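Local coordinates for protein membrane-bound lytic murein transglycosylase (Agrobacterium tumefaciens, PDB 2PNW) that probably cleaves the glycan strands of bacterial cell-wall peptidoglycan as a lytic transglycosylase of the MltA family, at residues A275-P280 and H294-P299; A33-H38 and K43-G48; H38-K43 and L60-E65; G21-R26 and A283-A288; L50-A55 and I360-I365. All blocks are in the same frame, centred on the assembly; numbering follows the deposited sequence. Where two conformers were deposited one is given.

Contact 1 (A275-P280 and H294-P299); sequences AAAKVP and HTFGLP. With SO4 (sulfate ion), chain B.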
# COMPACT_ATOMS: atom_id res chain seq x y z
N ALA A 275 -5.19 -4.01 -4.50
CA ALA A 275 -3.78 -3.72 -4.26
C ALA A 275 -2.93 -4.99 -4.33
O ALA A 275 -3.25 -5.91 -5.11
CB ALA A 275 -3.58 -2.97 -2.94
N ALA A 276 -1.84 -5.04 -3.57
CA ALA A 276 -0.81 -6.06 -3.83
C ALA A 276 -1.28 -7.49 -3.50
O ALA A 276 -0.79 -8.45 -4.08
CB ALA A 276 0.51 -5.73 -3.09
N ALA A 277 -2.24 -7.62 -2.58
CA ALA A 277 -2.83 -8.93 -2.27
C ALA A 277 -3.96 -9.31 -3.25
O ALA A 277 -4.62 -10.35 -3.09
CB ALA A 277 -3.32 -8.98 -0.81
N LYS A 278 -4.16 -8.48 -4.27
CA LYS A 278 -5.07 -8.74 -5.38
C LYS A 278 -6.56 -8.76 -5.02
O LYS A 278 -7.38 -9.26 -5.79
CB LYS A 278 -4.68 -10.04 -6.14
CG LYS A 278 -3.21 -10.13 -6.49
CD LYS A 278 -2.79 -8.93 -7.36
CE LYS A 278 -1.61 -9.25 -8.27
NZ LYS A 278 -0.57 -10.03 -7.57
N VAL A 279 -6.89 -8.20 -3.86
CA VAL A 279 -8.28 -8.07 -3.38
C VAL A 279 -8.55 -6.61 -2.97
O VAL A 279 -7.60 -5.84 -2.73
CB VAL A 279 -8.58 -9.02 -2.20
CG1 VAL A 279 -8.38 -10.51 -2.60
CG2 VAL A 279 -7.75 -8.68 -0.97
N PRO A 280 -9.85 -6.20 -2.94
CA PRO A 280 -10.16 -4.80 -2.56
C PRO A 280 -9.73 -4.50 -1.14
O PRO A 280 -9.91 -5.33 -0.23
CB PRO A 280 -11.68 -4.72 -2.66
CG PRO A 280 -12.07 -5.92 -3.54
CD PRO A 280 -11.06 -6.97 -3.29
N HIS A 294 6.65 -10.36 5.50
CA HIS A 294 5.32 -10.90 5.82
C HIS A 294 4.59 -11.54 4.65
O HIS A 294 4.87 -11.22 3.49
CB HIS A 294 4.47 -9.79 6.45
CG HIS A 294 4.94 -9.42 7.82
ND1 HIS A 294 5.02 -10.33 8.85
CD2 HIS A 294 5.37 -8.24 8.33
CE1 HIS A 294 5.46 -9.73 9.93
NE2 HIS A 294 5.68 -8.46 9.64
N THR A 295 3.66 -12.43 4.97
CA THR A 295 2.80 -13.03 3.96
C THR A 295 1.47 -12.28 3.95
O THR A 295 0.91 -12.04 5.02
CB THR A 295 2.54 -14.53 4.30
OG1 THR A 295 3.80 -15.22 4.44
CG2 THR A 295 1.70 -15.21 3.21
N PHE A 296 0.98 -11.90 2.77
CA PHE A 296 -0.33 -11.24 2.65
C PHE A 296 -1.47 -12.08 3.22
O PHE A 296 -1.43 -13.31 3.19
CB PHE A 296 -0.65 -10.90 1.19
CG PHE A 296 0.28 -9.87 0.57
CD1 PHE A 296 0.72 -8.77 1.29
CD2 PHE A 296 0.68 -10.00 -0.75
CE1 PHE A 296 1.57 -7.80 0.71
CE2 PHE A 296 1.54 -9.03 -1.35
CZ PHE A 296 1.98 -7.94 -0.61
N GLY A 297 -2.50 -11.39 3.71
CA GLY A 297 -3.72 -12.06 4.15
C GLY A 297 -3.76 -12.39 5.63
O GLY A 297 -4.81 -12.76 6.12
N LEU A 298 -2.63 -12.29 6.32
CA LEU A 298 -2.59 -12.62 7.75
C LEU A 298 -3.16 -11.48 8.59
O LEU A 298 -3.00 -10.32 8.22
CB LEU A 298 -1.15 -12.90 8.17
CG LEU A 298 -0.70 -14.28 7.72
CD1 LEU A 298 0.80 -14.35 7.82
CD2 LEU A 298 -1.37 -15.33 8.62
N PRO A 299 -3.84 -11.81 9.70
CA PRO A 299 -4.35 -10.76 10.59
C PRO A 299 -3.25 -10.18 11.47
O PRO A 299 -2.39 -10.92 11.96
CB PRO A 299 -5.41 -11.49 11.47
CG PRO A 299 -5.55 -12.88 10.85
CD PRO A 299 -4.23 -13.15 10.18
S SO4 B . 2.41 -10.55 -8.39
O1 SO4 B . 2.15 -9.39 -9.25
O2 SO4 B . 1.20 -11.37 -8.30
O3 SO4 B . 3.50 -11.34 -8.96
O4 SO4 B . 2.77 -10.10 -7.04
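The Phe296 ring has the backbone of Ala277 over one face. Ala277 N sits 4.1 Å above the ring plane, offset toward the rim. The methyl of Ala276 meets the far end of the ring obliquely, with CB 3.6 Å from Phe296 CZ. At the near end of the side chain the methyl of Ala277 takes over, its CB 3.8 Å from Phe296 CB. The two alanines thus follow the aromatic side chain from root to tip. Phe296 CG is anti to its own carbonyl carbon (chi1 -65°), which sends the ring along the turn formed by residues 275-278. That turn is a type I beta turn, closed by Lys278 N donating to Ala275 O. Phe296 itself sits in a type II turn from Thr295 to Leu298. Gly297 follows it with a positive phi. The contact between the two turns is small and apolar. On the outer side, Lys278 bends its chain so that NZ lies near O2 of a sulfate, which probably comes from the crystallisation liquor. The modelled separation is too short to be reliable. Around the contact, Ala277 O accepts from Tyr45 OH, and Ala277 also packs on Leu323 of strand 316-324. Gly297 and Leu298 bond through their backbones to Ala322 of the same strand. The contact thus joins the 294-299 turn, in the 3D domain, to the loop ahead of strand 286-288.

Contact 2 (A33-H38 and K43-G48); sequences ATILSH and KPYRTG. With SO4 (sulfate ion), chain B.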
# COMPACT_ATOMS: atom_id res chain seq x y z
N ALA A 33 -12.99 -13.90 2.85
CA ALA A 33 -13.63 -14.60 1.71
C ALA A 33 -13.05 -14.18 0.34
O ALA A 33 -12.90 -15.01 -0.58
CB ALA A 33 -15.17 -14.40 1.75
N THR A 34 -12.71 -12.90 0.17
CA THR A 34 -12.14 -12.47 -1.10
C THR A 34 -10.73 -13.06 -1.27
O THR A 34 -10.34 -13.41 -2.39
CB THR A 34 -12.06 -10.90 -1.30
OG1 THR A 34 -11.19 -10.32 -0.32
CG2 THR A 34 -13.43 -10.28 -1.14
N ILE A 35 -9.97 -13.14 -0.18
CA ILE A 35 -8.61 -13.74 -0.22
C ILE A 35 -8.73 -15.22 -0.59
O ILE A 35 -7.97 -15.71 -1.43
CB ILE A 35 -7.89 -13.60 1.12
CG1 ILE A 35 -7.71 -12.11 1.47
CG2 ILE A 35 -6.47 -14.22 1.03
CD1 ILE A 35 -7.41 -11.93 2.98
N LEU A 36 -9.69 -15.91 0.03
CA LEU A 36 -9.84 -17.35 -0.25
C LEU A 36 -10.22 -17.60 -1.71
O LEU A 36 -9.65 -18.47 -2.37
CB LEU A 36 -10.85 -18.01 0.71
CG LEU A 36 -11.02 -19.55 0.61
CD1 LEU A 36 -9.68 -20.33 0.71
CD2 LEU A 36 -11.97 -20.04 1.69
N SER A 37 -11.19 -16.83 -2.21
CA SER A 37 -11.57 -16.89 -3.62
C SER A 37 -10.37 -16.64 -4.52
O SER A 37 -10.17 -17.34 -5.53
CB SER A 37 -12.70 -15.87 -3.89
OG SER A 37 -13.13 -15.94 -5.24
N HIS A 38 -9.58 -15.62 -4.20
CA HIS A 38 -8.39 -15.33 -4.99
C HIS A 38 -7.42 -16.52 -4.97
O HIS A 38 -6.91 -16.94 -6.02
CB HIS A 38 -7.69 -14.06 -4.49
CG HIS A 38 -6.37 -13.81 -5.16
ND1 HIS A 38 -6.28 -13.41 -6.48
CD2 HIS A 38 -5.10 -13.93 -4.70
CE1 HIS A 38 -5.00 -13.30 -6.81
NE2 HIS A 38 -4.27 -13.61 -5.75
N LYS A 43 -2.15 -17.83 -8.53
CA LYS A 43 -0.93 -18.29 -7.86
C LYS A 43 -0.91 -17.88 -6.37
O LYS A 43 -1.40 -16.78 -6.02
CB LYS A 43 0.35 -17.80 -8.55
CG LYS A 43 0.63 -16.32 -8.41
CD LYS A 43 1.87 -15.90 -9.20
CE LYS A 43 2.03 -14.40 -9.14
NZ LYS A 43 3.30 -13.94 -9.82
N PRO A 44 -0.35 -18.74 -5.51
CA PRO A 44 -0.31 -18.44 -4.09
C PRO A 44 0.60 -17.25 -3.79
O PRO A 44 1.61 -17.02 -4.51
CB PRO A 44 0.26 -19.73 -3.46
CG PRO A 44 0.89 -20.50 -4.62
CD PRO A 44 0.17 -20.09 -5.84
N TYR A 45 0.24 -16.49 -2.75
CA TYR A 45 1.10 -15.45 -2.20
C TYR A 45 2.50 -15.98 -1.88
O TYR A 45 2.64 -17.14 -1.48
CB TYR A 45 0.53 -14.90 -0.91
CG TYR A 45 -0.83 -14.23 -1.06
CD1 TYR A 45 -1.16 -13.51 -2.21
CD2 TYR A 45 -1.74 -14.26 -0.01
CE1 TYR A 45 -2.44 -12.88 -2.32
CE2 TYR A 45 -2.98 -13.63 -0.10
CZ TYR A 45 -3.32 -12.95 -1.24
OH TYR A 45 -4.57 -12.35 -1.26
N ARG A 46 3.49 -15.12 -2.05
CA ARG A 46 4.88 -15.38 -1.65
C ARG A 46 4.95 -15.57 -0.13
O ARG A 46 4.34 -14.81 0.63
CB ARG A 46 5.78 -14.22 -2.07
CG ARG A 46 5.80 -14.05 -3.59
CD ARG A 46 6.63 -12.84 -4.08
NE ARG A 46 6.64 -12.82 -5.54
CZ ARG A 46 5.64 -12.36 -6.29
NH1 ARG A 46 4.54 -11.84 -5.72
NH2 ARG A 46 5.73 -12.41 -7.62
N THR A 47 5.68 -16.59 0.31
CA THR A 47 5.86 -16.81 1.74
C THR A 47 6.84 -15.77 2.23
O THR A 47 7.94 -15.65 1.68
CB THR A 47 6.44 -18.21 1.98
OG1 THR A 47 5.59 -19.20 1.39
CG2 THR A 47 6.61 -18.50 3.47
N GLY A 48 6.44 -14.99 3.24
CA GLY A 48 7.32 -13.99 3.83
C GLY A 48 8.47 -14.65 4.55
O GLY A 48 8.40 -15.84 4.89
S SO4 B . 2.41 -10.55 -8.39
O1 SO4 B . 2.15 -9.39 -9.25
O2 SO4 B . 1.20 -11.37 -8.30
O3 SO4 B . 3.50 -11.34 -8.96
O4 SO4 B . 2.77 -10.10 -7.04
O HOH W 1 -1.70 -14.24 -6.38
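This is a local, mostly apolar contact in which Tyr45, in the loop after helix 28-39, reaches back to Ile35 and His38 on that helix. The phenol end does the touching. Ile35 CG2 lies 3.5 Å from Tyr45 OH and also meets CE2, the two side chains crossing at about a right angle. His38 CD2 is 3.7 Å from Tyr45 CE1, on the same side of the ring plane as Ile35. The imidazole and phenol planes are 25° apart but slid past each other, so the rings barely overlap. His38 carries its ring toward the loop with CG anti to the backbone N (chi1 173°). A water completes the join: it donates to Lys43 O at 2.6 Å and is hydrogen-bonded to His38 NE2 at 2.7 Å. The loop connects two consecutive helices, 28-39 and 54-66, and Ile35 also packs on Leu61 of the second. The hydroxyl of Tyr45 is bonded to Ala277 O, which ties the loop to the turn at residues 275-278. The loop holds a sulfate, probably from the crystallisation liquor. Arg46 meets it edge-on with two nitrogens, NH1 to sulfate O4 and NH2 to sulfate O3, both at 2.8 Å. The second bond is nearly straight (170°). Lys43 extends its chain to bring NZ within 2.7 Å of sulfate O3, so that oxygen has two donors from this loop. Lys278 also lies beside the sulfate.

Contact 3 (H38-K43 and L60-E65); sequences HLRNAK and LLELAE. With SO4 (sulfate ion), chain B.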
# COMPACT_ATOMS: atom_id res chain seq x y z
N HIS A 38 -9.58 -15.62 -4.20
CA HIS A 38 -8.39 -15.33 -4.99
C HIS A 38 -7.42 -16.52 -4.97
O HIS A 38 -6.91 -16.94 -6.02
CB HIS A 38 -7.69 -14.06 -4.49
CG HIS A 38 -6.37 -13.81 -5.16
ND1 HIS A 38 -6.28 -13.41 -6.48
CD2 HIS A 38 -5.10 -13.93 -4.70
CE1 HIS A 38 -5.00 -13.30 -6.81
NE2 HIS A 38 -4.27 -13.61 -5.75
N LEU A 39 -7.14 -17.06 -3.78
CA LEU A 39 -6.11 -18.13 -3.68
C LEU A 39 -6.58 -19.44 -4.32
O LEU A 39 -5.75 -20.30 -4.64
CB LEU A 39 -5.69 -18.35 -2.24
CG LEU A 39 -4.93 -17.16 -1.63
CD1 LEU A 39 -4.61 -17.45 -0.20
CD2 LEU A 39 -3.60 -16.88 -2.41
N ARG A 40 -7.89 -19.58 -4.50
CA ARG A 40 -8.44 -20.75 -5.21
C ARG A 40 -8.39 -20.61 -6.72
O ARG A 40 -8.73 -21.56 -7.44
CB ARG A 40 -9.88 -21.00 -4.77
CG ARG A 40 -9.96 -21.59 -3.35
CD ARG A 40 -11.41 -21.66 -2.89
NE ARG A 40 -11.54 -22.46 -1.67
CZ ARG A 40 -12.63 -22.47 -0.89
NH1 ARG A 40 -13.68 -21.69 -1.17
NH2 ARG A 40 -12.65 -23.24 0.19
N ASN A 41 -7.97 -19.44 -7.20
CA ASN A 41 -7.97 -19.23 -8.67
C ASN A 41 -6.83 -18.33 -9.12
O ASN A 41 -6.89 -17.71 -10.21
CB ASN A 41 -9.34 -18.71 -9.17
CG ASN A 41 -9.56 -18.91 -10.69
OD1 ASN A 41 -8.98 -19.80 -11.33
ND2 ASN A 41 -10.43 -18.08 -11.26
N ALA A 42 -5.76 -18.33 -8.34
CA ALA A 42 -4.56 -17.58 -8.73
C ALA A 42 -3.34 -18.23 -8.11
O ALA A 42 -3.50 -19.08 -7.23
CB ALA A 42 -4.66 -16.10 -8.26
N LYS A 43 -2.15 -17.83 -8.53
CA LYS A 43 -0.93 -18.29 -7.86
C LYS A 43 -0.91 -17.88 -6.37
O LYS A 43 -1.40 -16.78 -6.02
CB LYS A 43 0.35 -17.80 -8.55
CG LYS A 43 0.63 -16.32 -8.41
CD LYS A 43 1.87 -15.90 -9.20
CE LYS A 43 2.03 -14.40 -9.14
NZ LYS A 43 3.30 -13.94 -9.82
N LEU A 60 -6.85 -21.28 7.85
CA LEU A 60 -7.66 -20.30 8.62
C LEU A 60 -8.85 -19.77 7.82
O LEU A 60 -9.97 -19.68 8.34
CB LEU A 60 -6.79 -19.14 9.11
CG LEU A 60 -7.43 -18.03 9.97
CD1 LEU A 60 -7.95 -18.58 11.31
CD2 LEU A 60 -6.42 -16.96 10.23
N LEU A 61 -8.60 -19.43 6.55
CA LEU A 61 -9.64 -18.88 5.69
C LEU A 61 -10.79 -19.86 5.51
O LEU A 61 -11.96 -19.46 5.47
CB LEU A 61 -9.07 -18.50 4.32
CG LEU A 61 -7.93 -17.47 4.34
CD1 LEU A 61 -7.48 -17.23 2.90
CD2 LEU A 61 -8.37 -16.18 5.01
N GLU A 62 -10.46 -21.15 5.40
CA GLU A 62 -11.48 -22.18 5.24
C GLU A 62 -12.31 -22.39 6.49
O GLU A 62 -13.52 -22.65 6.40
CB GLU A 62 -10.85 -23.48 4.70
CG GLU A 62 -10.43 -23.30 3.24
CD GLU A 62 -10.03 -24.60 2.55
OE1 GLU A 62 -9.29 -25.39 3.17
OE2 GLU A 62 -10.45 -24.82 1.40
N LEU A 63 -11.69 -22.25 7.66
CA LEU A 63 -12.45 -22.25 8.91
C LEU A 63 -13.44 -21.09 8.97
O LEU A 63 -14.59 -21.26 9.42
CB LEU A 63 -11.51 -22.17 10.11
CG LEU A 63 -10.78 -23.49 10.41
CD1 LEU A 63 -9.69 -23.21 11.41
CD2 LEU A 63 -11.74 -24.57 10.89
N ALA A 64 -13.02 -19.91 8.52
CA ALA A 64 -13.91 -18.75 8.49
C ALA A 64 -15.07 -19.02 7.55
O ALA A 64 -16.21 -18.67 7.86
CB ALA A 64 -13.15 -17.46 8.07
N GLU A 65 -14.78 -19.62 6.39
CA GLU A 65 -15.79 -19.93 5.37
C GLU A 65 -16.89 -20.83 5.96
O GLU A 65 -18.07 -20.65 5.67
CB GLU A 65 -15.13 -20.65 4.18
CG GLU A 65 -16.10 -21.17 3.11
CD GLU A 65 -15.40 -21.90 1.96
OE1 GLU A 65 -14.51 -22.74 2.19
OE2 GLU A 65 -15.76 -21.63 0.81
S SO4 B . 2.41 -10.55 -8.39
O1 SO4 B . 2.15 -9.39 -9.25
O2 SO4 B . 1.20 -11.37 -8.30
O3 SO4 B . 3.50 -11.34 -8.96
O4 SO4 B . 2.77 -10.10 -7.04
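Arg40 NH2 is shared between two carboxylates of the facing helix. It donates to Glu65 OE1 at 2.8 Å and to Glu62 OE2 at 3.0 Å. Arg40 NH1 adds a nearly straight bond to Glu65 OE2 at 2.9 Å (168°). Glu65 is therefore gripped end-on, one nitrogen to each oxygen, with both oxygens approached on their syn side. The grip is twisted, since the guanidinium and carboxylate planes are 38° apart. Glu62 comes in more steeply, its plane turned 64° from the guanidinium. It offers the anti lone pair of OE2, and that oxygen sits near the guanidinium plane. Glu62 and Glu65 are three residues apart, nearly one helical turn, so one extended arginine can serve both. The positive charge would be expected to ease the repulsion between the two acids. Beneath this salt-bridge network the contact turns apolar, with Leu39 CD1 4.2 Å from Leu61 CD1. The contact is at the surface and joins Leu39 of helix 28-39, and the Arg40 that follows it, to helix 54-66. Leu61 continues the apolar side onto Met32 and Ile35 of helix 28-39, while Leu60 and Ala64 pack on Phe78 of helix 72-82.

Contact 4 (G21-R26 and A283-A288); sequences GQDDPR and AGRALA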
# COMPACT_ATOMS: atom_id res chain seq x y z
N GLY A 21 -10.85 -6.81 23.42
CA GLY A 21 -12.23 -6.99 23.84
C GLY A 21 -13.22 -5.96 23.33
O GLY A 21 -14.44 -6.21 23.33
N GLN A 22 -12.73 -4.80 22.90
CA GLN A 22 -13.60 -3.74 22.43
C GLN A 22 -13.65 -3.63 20.89
O GLN A 22 -14.41 -2.82 20.35
CB GLN A 22 -13.20 -2.40 23.05
CG GLN A 22 -13.51 -2.29 24.57
CD GLN A 22 -12.78 -3.33 25.40
OE1 GLN A 22 -11.55 -3.36 25.42
NE2 GLN A 22 -13.53 -4.20 26.08
N ASP A 23 -12.85 -4.44 20.20
CA ASP A 23 -12.78 -4.37 18.73
C ASP A 23 -13.90 -5.19 18.08
O ASP A 23 -14.29 -6.24 18.59
CB ASP A 23 -11.41 -4.85 18.23
CG ASP A 23 -11.17 -4.52 16.75
OD1 ASP A 23 -11.59 -3.44 16.28
OD2 ASP A 23 -10.55 -5.36 16.06
N ASP A 24 -14.43 -4.68 16.97
CA ASP A 24 -15.43 -5.39 16.18
C ASP A 24 -14.82 -5.75 14.82
O ASP A 24 -14.87 -4.92 13.90
CB ASP A 24 -16.69 -4.52 15.97
CG ASP A 24 -17.71 -5.18 15.03
OD1 ASP A 24 -17.50 -6.34 14.60
OD2 ASP A 24 -18.73 -4.52 14.70
N PRO A 25 -14.22 -6.95 14.68
CA PRO A 25 -13.57 -7.33 13.40
C PRO A 25 -14.49 -7.97 12.34
O PRO A 25 -14.00 -8.72 11.45
CB PRO A 25 -12.48 -8.30 13.86
CG PRO A 25 -13.14 -9.05 15.02
CD PRO A 25 -14.02 -7.99 15.72
N ARG A 26 -15.79 -7.69 12.39
CA ARG A 26 -16.72 -8.32 11.44
C ARG A 26 -16.43 -8.04 9.97
O ARG A 26 -16.68 -8.91 9.14
CB ARG A 26 -18.20 -7.98 11.76
CG ARG A 26 -18.76 -8.90 12.84
CD ARG A 26 -20.22 -8.55 13.19
NE ARG A 26 -20.30 -7.21 13.75
CZ ARG A 26 -21.44 -6.60 14.09
NH1 ARG A 26 -22.60 -7.23 13.95
NH2 ARG A 26 -21.41 -5.37 14.57
N ALA A 283 -11.47 0.13 4.09
CA ALA A 283 -11.13 1.33 4.86
C ALA A 283 -11.02 1.01 6.34
O ALA A 283 -11.94 0.42 6.92
CB ALA A 283 -12.18 2.43 4.63
N GLY A 284 -9.89 1.41 6.93
CA GLY A 284 -9.66 1.26 8.36
C GLY A 284 -9.28 -0.15 8.79
O GLY A 284 -8.96 -0.37 9.95
N ARG A 285 -9.28 -1.12 7.86
CA ARG A 285 -9.01 -2.51 8.25
C ARG A 285 -7.93 -3.20 7.41
O ARG A 285 -7.59 -4.34 7.69
CB ARG A 285 -10.31 -3.34 8.18
CG ARG A 285 -11.37 -2.94 9.22
CD ARG A 285 -11.01 -3.50 10.58
NE ARG A 285 -11.83 -2.87 11.62
CZ ARG A 285 -11.87 -3.27 12.89
NH1 ARG A 285 -11.15 -4.32 13.29
NH2 ARG A 285 -12.63 -2.61 13.76
N ALA A 286 -7.43 -2.53 6.37
CA ALA A 286 -6.35 -3.05 5.57
C ALA A 286 -5.02 -2.39 5.91
O ALA A 286 -4.92 -1.15 5.98
CB ALA A 286 -6.65 -2.86 4.07
N LEU A 287 -3.99 -3.21 6.08
CA LEU A 287 -2.67 -2.72 6.45
C LEU A 287 -1.69 -3.10 5.35
O LEU A 287 -1.75 -4.22 4.85
CB LEU A 287 -2.23 -3.40 7.74
CG LEU A 287 -0.92 -2.99 8.41
CD1 LEU A 287 -1.02 -1.59 9.04
CD2 LEU A 287 -0.55 -4.02 9.47
N ALA A 288 -0.79 -2.19 5.00
CA ALA A 288 0.30 -2.51 4.07
C ALA A 288 1.49 -2.87 4.94
O ALA A 288 1.69 -2.27 6.01
CB ALA A 288 0.63 -1.34 3.16
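Arg285 places its guanidinium against Asp24 and Asp23, with the carbonyl O of Asp24 over one face, 3.1 Å above the plane and toward the rim. This oxygen is near NH2 but poorly angled for a hydrogen bond. At the edge of the guanidinium lies the carboxylate of Asp23, nearly coplanar with it. The salt bridge is end-on. Arg285 NH2 donates to Asp23 OD1 at 2.8 Å, and Arg285 NH1 donates to Asp23 OD2 at 3.0 Å through the syn lone pair of that oxygen. NH1 also makes a weak bond to OD1. The bend at chi2 of Arg285 (-78°) turns the arm toward the loop. Pro25 comes in obliquely, its CA 3.9 Å from Arg285 NH1. Asp24 points its own carboxylate to another partner. Arg26 grips it side-on, with NH2 2.8 Å from Asp24 OD2 and NE bonded to Asp24 OD1. The backbone N of Arg26 also donates to OD1, which makes an Asx turn; it and NE come from opposite faces of the carboxylate. Both members of the main bridge have further partners on strand 316-324: Asp23 OD2 accepts from Leu319 N, and Arg285 NH1 donates to Leu319 O. The contact thus ties the loop before helix 28-39 to the start of strand 286-288, which runs between strands 316-324 and 334-341, while Pro25 rests on helix 72-82.

Contact 5 (L50-A55 and I360-I365); sequences LGITAA and ILLPRI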
# COMPACT_ATOMS: atom_id res chain seq x y z
N LEU A 50 9.24 -14.36 7.48
CA LEU A 50 8.74 -14.88 8.77
C LEU A 50 8.36 -16.37 8.67
O LEU A 50 8.58 -17.14 9.61
CB LEU A 50 7.60 -14.02 9.33
CG LEU A 50 7.04 -14.31 10.72
CD1 LEU A 50 6.49 -13.04 11.33
CD2 LEU A 50 5.95 -15.36 10.70
N GLY A 51 7.80 -16.76 7.52
CA GLY A 51 7.68 -18.16 7.16
C GLY A 51 6.28 -18.73 7.04
O GLY A 51 6.13 -19.91 6.78
N ILE A 52 5.25 -17.91 7.23
CA ILE A 52 3.89 -18.45 7.07
C ILE A 52 3.50 -18.61 5.60
O ILE A 52 3.51 -17.64 4.84
CB ILE A 52 2.85 -17.57 7.77
CG1 ILE A 52 3.27 -17.27 9.23
CG2 ILE A 52 1.48 -18.25 7.70
CD1 ILE A 52 3.11 -18.46 10.17
N THR A 53 3.13 -19.83 5.20
CA THR A 53 2.81 -20.06 3.80
C THR A 53 1.37 -19.68 3.49
O THR A 53 0.51 -19.67 4.38
CB THR A 53 3.01 -21.54 3.38
OG1 THR A 53 2.00 -22.34 4.00
CG2 THR A 53 4.42 -22.03 3.83
N ALA A 54 1.10 -19.39 2.21
CA ALA A 54 -0.28 -19.21 1.75
C ALA A 54 -1.17 -20.42 2.04
O ALA A 54 -2.34 -20.26 2.38
CB ALA A 54 -0.31 -18.89 0.27
N ALA A 55 -0.63 -21.64 1.90
CA ALA A 55 -1.39 -22.83 2.28
C ALA A 55 -1.79 -22.85 3.76
O ALA A 55 -2.89 -23.29 4.10
CB ALA A 55 -0.63 -24.11 1.93
N ILE A 360 0.87 -10.38 15.45
CA ILE A 360 0.39 -11.15 14.30
C ILE A 360 -0.41 -12.35 14.82
O ILE A 360 -0.07 -12.95 15.87
CB ILE A 360 1.57 -11.57 13.33
CG1 ILE A 360 1.03 -12.20 12.04
CG2 ILE A 360 2.56 -12.52 14.03
CD1 ILE A 360 2.15 -12.50 11.00
N LEU A 361 -1.50 -12.70 14.13
CA LEU A 361 -2.29 -13.85 14.53
C LEU A 361 -1.95 -14.99 13.58
O LEU A 361 -2.22 -14.89 12.37
CB LEU A 361 -3.79 -13.56 14.51
CG LEU A 361 -4.38 -12.41 15.34
CD1 LEU A 361 -5.90 -12.56 15.40
CD2 LEU A 361 -3.83 -12.36 16.74
N LEU A 362 -1.32 -16.04 14.10
CA LEU A 362 -0.95 -17.18 13.24
C LEU A 362 -2.00 -18.26 13.28
O LEU A 362 -2.49 -18.59 14.36
CB LEU A 362 0.41 -17.77 13.64
CG LEU A 362 1.59 -16.81 13.75
CD1 LEU A 362 2.87 -17.59 13.96
CD2 LEU A 362 1.70 -15.96 12.48
N PRO A 363 -2.33 -18.85 12.11
CA PRO A 363 -3.19 -20.02 12.06
C PRO A 363 -2.62 -21.06 13.03
O PRO A 363 -1.39 -21.23 13.11
CB PRO A 363 -3.02 -20.51 10.62
CG PRO A 363 -2.64 -19.30 9.83
CD PRO A 363 -1.86 -18.43 10.77
N ARG A 364 -3.49 -21.75 13.76
CA ARG A 364 -2.98 -22.52 14.90
C ARG A 364 -2.07 -23.70 14.54
O ARG A 364 -1.15 -24.00 15.31
CB ARG A 364 -4.05 -22.78 15.99
CG ARG A 364 -4.96 -23.95 15.83
CD ARG A 364 -6.08 -23.94 16.91
NE ARG A 364 -5.56 -23.90 18.28
CZ ARG A 364 -5.52 -22.82 19.06
NH1 ARG A 364 -5.01 -22.91 20.28
NH2 ARG A 364 -5.96 -21.63 18.62
N ILE A 365 -2.23 -24.30 13.36
CA ILE A 365 -1.27 -25.34 12.90
C ILE A 365 0.12 -24.78 12.62
O ILE A 365 1.13 -25.43 12.94
CB ILE A 365 -1.74 -26.16 11.65
CG1 ILE A 365 -1.76 -25.29 10.37
CG2 ILE A 365 -3.09 -26.86 11.93
CD1 ILE A 365 -1.52 -26.05 9.04
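Two residues of each segment pair across this contact, Leu50 with Ile360 and Ile52 with Leu362. The backbones stand well apart, CA to CA 7.9 Å for Ile52 and Leu362 and 10.7 Å for Leu50 and Ile360. Residues 360-363 form the end of strand 353-363, so Ile360 and Leu362 direct their side chains to the same side. Residues 50-53 form a loop, in which Gly51 has a positive phi (115°). Thr53 then takes the N-cap position of helix 54-66, its OG1 bonded to Glu56 N. Ile52 and Leu362, the closer pair, cross at a slant. CG of Leu362 lies anti to the carbonyl carbon (chi1 -52°), which carries the fork toward Ile52. The delta methyl of Ile52 fits against that fork: Ile52 CD1 is 3.7 Å from Leu362 CD2 and 3.9 Å from Leu362 CD1. Leu50 and Ile360 meet more loosely through their outermost methyls, CD1 to CD1 at 4.4 Å. Tyr370 packs on both Ile52 and Leu362, and Leu298 adds to the apolar surround of Ile52. Most of the strand falls in the 3D domain, a family grouped with the double-psi beta-barrels, so such a barrel is probable here. Between the two segments the touching side-chain atoms are all aliphatic carbons. Cohesion therefore comes from shape and buried carbon, and polar ties of the loop go to other partners, such as Thr295 OG1 on Ile52 O.

In the fold
Contacts 1, 2, 3 and 5 form one cluster, with centres 6 to 13 Å apart, and contact 4 lies 14 to 20 Å from them. Contacts 2 and 3 share His38, Lys43 and helix 28-39; contacts 3 and 5 share helix 54-66. In sequence contact 2 closes before contact 5 opens, and contact 1 is nested inside the loop that contact 5 closes. Contacts 4 and 5 each join an N-terminal segment to one more than 250 residues later. The loops flanking the N-terminal helices are thus packed against the part of the chain that holds the 3D domain, with the MltA-specific insert between in sequence. Contacts 1 and 2 meet through Tyr45; contacts 1 to 3 touch the sulfate.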